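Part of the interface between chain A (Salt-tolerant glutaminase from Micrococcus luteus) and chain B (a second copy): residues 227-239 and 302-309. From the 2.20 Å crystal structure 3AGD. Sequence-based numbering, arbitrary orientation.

Chain A, residues 227-239: SIVARRVVSVMTS
Chain B, residues 302-309: FRLHLMDG

Residues 227-239 of chain A form a continuous α-helix, with phi/psi near -63/-41 and i to i-4 backbone hydrogen bonds throughout, of which the one from Arg232(A) N to Ile228(A) O is weak at 3.3 Å. The facing segment of chain B is irregular. Arg303(B), the first residue after a helix to leave helical phi/psi, has positive phi (54/52); Leu304(B) and His305(B) are extended (-100/137 and -164/143), and a type I turn runs from His305(B) to Asp308(B), closed by Asp308(B) N to His305(B) O at 3.1 Å. Leu306(B) and Met307(B) occupy its corners at -57/-29 and -86/-12. The backbones come closest at Arg231(A) and Met307(B), whose CA atoms are 5.6 Å apart, and the two stretches together bury 393 Å².

Side-chain hydrogen bonds shape each surface, but none crosses directly between them. In the turn, Met307(B) N donates to His305(B) ND1 (2.9 Å) and His305(B) N to Asp308(B) OD1 (3.0 Å). The first bond ties the imidazole (chi1 t, chi2 -70°) to the turn backbone; the second ties the backbone of His305(B) to the Asp308(B) carboxylate. On the helix, Ser235(A) OG (chi1 m) donates to Arg231(A) O at 2.9 Å and Thr238(A) OG1 (chi1 m) to Val234(A) O at 2.7 Å, returning both hydroxyls to the helix backbone.

Van der Waals packing centres on Met307(B), whose CA-to-CB bond points toward the helix. With chi1 and chi2 both m and chi3 at 139°, its side chain runs along the helix: CG lies 3.3 Å from Ser235(A) OG, SD makes an apolar contact of 3.7 Å with Val234(A) CG1 (chi1 t), and CE lies 3.9 Å from Thr238(A) OG1. Arg231(A) CG adds a 3.8 Å contact to Met307(B) CB.

The CA-to-CB bond of Arg231(A) points sideways (chi1 -89°, chi2 t, chi3 25°, chi4 -126°), but the end of the side chain comes nearer to chain B, placing NE over one face of the His305(B) ring, 3.4 Å from CG. The same imidazole approaches the helix through CE1, 3.3 Å from Ser235(A) OG.

The charged groups make a less favourable pairing. Arg303(B), with chi1 to chi3 all m and chi4 178°, brings NH1 to 2.6 Å from Arg231(A) NH1, edge to edge near both guanidinium planes. Both atoms are donors, so this is a like-charge approach without a hydrogen bond. Water 1 partly bridges the pair, accepting weak hydrogen bonds from Arg303(B) NH1 at 2.5 Å and Arg231(A) NH2 at 3.3 Å. Ile228(A) (chi1 and chi2 t) borders this site, its CG1 4.2 Å from Arg303(B) NH1.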

# COMPACT_ATOMS: atom_id res chain seq x y z
N SER A 227 -6.27 -11.95 8.20
CA SER A 227 -5.66 -10.82 7.51
C SER A 227 -4.65 -11.30 6.48
O SER A 227 -4.56 -10.75 5.38
CB SER A 227 -4.98 -9.89 8.51
OG SER A 227 -3.90 -10.55 9.14
N ILE A 228 -3.88 -12.33 6.83
CA ILE A 228 -2.87 -12.85 5.91
C ILE A 228 -3.48 -13.35 4.60
O ILE A 228 -2.85 -13.29 3.55
CB ILE A 228 -2.04 -13.97 6.58
CG1 ILE A 228 -0.83 -14.31 5.71
CG2 ILE A 228 -2.90 -15.21 6.81
CD1 ILE A 228 0.07 -15.38 6.30
N VAL A 229 -4.72 -13.85 4.66
CA VAL A 229 -5.40 -14.32 3.46
C VAL A 229 -5.86 -13.12 2.64
O VAL A 229 -5.72 -13.09 1.42
CB VAL A 229 -6.63 -15.19 3.80
CG1 VAL A 229 -7.54 -15.31 2.57
CG2 VAL A 229 -6.18 -16.59 4.25
N ALA A 230 -6.41 -12.12 3.33
CA ALA A 230 -6.88 -10.92 2.67
C ALA A 230 -5.73 -10.24 1.93
O ALA A 230 -5.87 -9.81 0.78
CB ALA A 230 -7.49 -9.97 3.68
N ARG A 231 -4.58 -10.16 2.59
CA ARG A 231 -3.39 -9.53 2.02
C ARG A 231 -2.92 -10.23 0.74
O ARG A 231 -2.50 -9.57 -0.21
CB ARG A 231 -2.25 -9.52 3.03
CG ARG A 231 -2.21 -8.31 3.96
CD ARG A 231 -1.02 -8.43 4.90
NE ARG A 231 0.03 -9.26 4.32
CZ ARG A 231 0.56 -10.32 4.90
NH1 ARG A 231 0.16 -10.69 6.11
NH2 ARG A 231 1.48 -11.04 4.27
N ARG A 232 -2.98 -11.55 0.75
CA ARG A 232 -2.56 -12.33 -0.41
C ARG A 232 -3.51 -12.07 -1.58
O ARG A 232 -3.08 -11.94 -2.72
CB ARG A 232 -2.57 -13.83 -0.06
CG ARG A 232 -2.55 -14.77 -1.27
CD ARG A 232 -1.28 -14.65 -2.11
NE ARG A 232 -0.13 -15.34 -1.53
CZ ARG A 232 0.03 -16.66 -1.51
NH1 ARG A 232 -0.88 -17.47 -2.04
NH2 ARG A 232 1.12 -17.19 -0.96
N VAL A 233 -4.79 -11.98 -1.28
CA VAL A 233 -5.79 -11.75 -2.31
C VAL A 233 -5.63 -10.39 -2.96
O VAL A 233 -5.60 -10.26 -4.19
CB VAL A 233 -7.22 -11.88 -1.73
CG1 VAL A 233 -8.24 -11.49 -2.78
CG2 VAL A 233 -7.45 -13.33 -1.28
N VAL A 234 -5.50 -9.35 -2.14
CA VAL A 234 -5.34 -8.02 -2.70
C VAL A 234 -4.01 -7.90 -3.44
O VAL A 234 -3.93 -7.16 -4.42
CB VAL A 234 -5.47 -6.95 -1.60
CG1 VAL A 234 -5.40 -5.57 -2.22
CG2 VAL A 234 -6.81 -7.14 -0.87
N SER A 235 -2.99 -8.62 -3.00
CA SER A 235 -1.69 -8.58 -3.69
C SER A 235 -1.86 -9.14 -5.10
O SER A 235 -1.41 -8.54 -6.07
CB SER A 235 -0.63 -9.41 -2.94
OG SER A 235 -0.20 -8.77 -1.75
N VAL A 236 -2.52 -10.29 -5.20
CA VAL A 236 -2.75 -10.93 -6.49
C VAL A 236 -3.62 -10.08 -7.42
O VAL A 236 -3.42 -10.07 -8.64
CB VAL A 236 -3.37 -12.33 -6.28
CG1 VAL A 236 -3.77 -12.95 -7.61
CG2 VAL A 236 -2.37 -13.22 -5.57
N MET A 237 -4.58 -9.36 -6.84
CA MET A 237 -5.45 -8.48 -7.61
C MET A 237 -4.59 -7.35 -8.18
O MET A 237 -4.72 -6.97 -9.35
CB MET A 237 -6.54 -7.87 -6.71
CG MET A 237 -7.72 -8.78 -6.41
SD MET A 237 -8.84 -8.03 -5.18
CE MET A 237 -9.56 -6.69 -6.13
N THR A 238 -3.71 -6.82 -7.35
CA THR A 238 -2.83 -5.74 -7.74
C THR A 238 -1.96 -6.13 -8.93
O THR A 238 -1.94 -5.44 -9.95
CB THR A 238 -1.92 -5.33 -6.56
OG1 THR A 238 -2.73 -4.94 -5.45
CG2 THR A 238 -1.01 -4.16 -6.95
N SER A 239 -1.27 -7.26 -8.82
CA SER A 239 -0.38 -7.73 -9.88
C SER A 239 -1.03 -8.14 -11.20
O SER A 239 -0.47 -7.88 -12.26
CB SER A 239 0.46 -8.90 -9.36
OG SER A 239 1.29 -8.49 -8.29
N PHE B 302 7.58 -8.27 11.88
CA PHE B 302 6.87 -7.04 12.24
C PHE B 302 5.52 -6.96 11.55
O PHE B 302 4.78 -6.00 11.74
CB PHE B 302 7.70 -5.81 11.86
CG PHE B 302 8.90 -5.59 12.74
CD1 PHE B 302 10.07 -5.03 12.22
CD2 PHE B 302 8.86 -5.90 14.10
CE1 PHE B 302 11.17 -4.80 13.04
CE2 PHE B 302 9.96 -5.66 14.92
CZ PHE B 302 11.12 -5.11 14.39
N ARG B 303 5.20 -7.98 10.76
CA ARG B 303 3.95 -8.02 10.02
C ARG B 303 3.79 -6.75 9.19
O ARG B 303 2.79 -6.04 9.28
CB ARG B 303 2.75 -8.16 10.96
CG ARG B 303 2.81 -9.37 11.87
CD ARG B 303 3.16 -10.63 11.10
NE ARG B 303 2.36 -10.76 9.89
CZ ARG B 303 2.49 -11.75 9.02
NH1 ARG B 303 1.72 -11.79 7.94
NH2 ARG B 303 3.40 -12.70 9.22
N LEU B 304 4.82 -6.45 8.41
CA LEU B 304 4.81 -5.27 7.56
C LEU B 304 4.46 -5.70 6.13
O LEU B 304 4.96 -6.71 5.64
CB LEU B 304 6.18 -4.59 7.57
CG LEU B 304 6.59 -3.91 8.88
CD1 LEU B 304 8.06 -3.55 8.81
CD2 LEU B 304 5.73 -2.66 9.11
N HIS B 305 3.59 -4.94 5.48
CA HIS B 305 3.19 -5.26 4.13
C HIS B 305 2.51 -4.07 3.47
O HIS B 305 1.78 -3.32 4.11
CB HIS B 305 2.26 -6.48 4.12
CG HIS B 305 2.18 -7.16 2.79
ND1 HIS B 305 1.56 -6.60 1.69
CD2 HIS B 305 2.69 -8.34 2.37
CE1 HIS B 305 1.70 -7.41 0.65
NE2 HIS B 305 2.38 -8.47 1.04
N LEU B 306 2.77 -3.90 2.18
CA LEU B 306 2.18 -2.82 1.42
C LEU B 306 0.66 -2.89 1.53
O LEU B 306 -0.02 -1.87 1.48
CB LEU B 306 2.60 -2.92 -0.04
CG LEU B 306 2.14 -1.85 -1.03
CD1 LEU B 306 2.63 -0.47 -0.59
CD2 LEU B 306 2.67 -2.18 -2.42
N MET B 307 0.14 -4.11 1.69
CA MET B 307 -1.30 -4.34 1.76
C MET B 307 -1.96 -4.20 3.13
O MET B 307 -3.18 -4.18 3.20
CB MET B 307 -1.65 -5.73 1.23
CG MET B 307 -1.20 -6.02 -0.19
SD MET B 307 -1.82 -4.85 -1.39
CE MET B 307 -0.37 -4.64 -2.39
N ASP B 308 -1.19 -4.12 4.21
CA ASP B 308 -1.84 -4.02 5.51
C ASP B 308 -2.56 -2.67 5.65
O ASP B 308 -1.99 -1.61 5.38
CB ASP B 308 -0.84 -4.31 6.65
CG ASP B 308 0.34 -3.39 6.65
OD1 ASP B 308 1.40 -3.79 7.19
OD2 ASP B 308 0.22 -2.26 6.13
N GLY B 309 -3.83 -2.73 6.06
CA GLY B 309 -4.64 -1.52 6.19
C GLY B 309 -4.45 -0.64 7.41
O GLY B 309 -5.40 -0.40 8.16
O HOH W 1 3.22 -12.93 6.35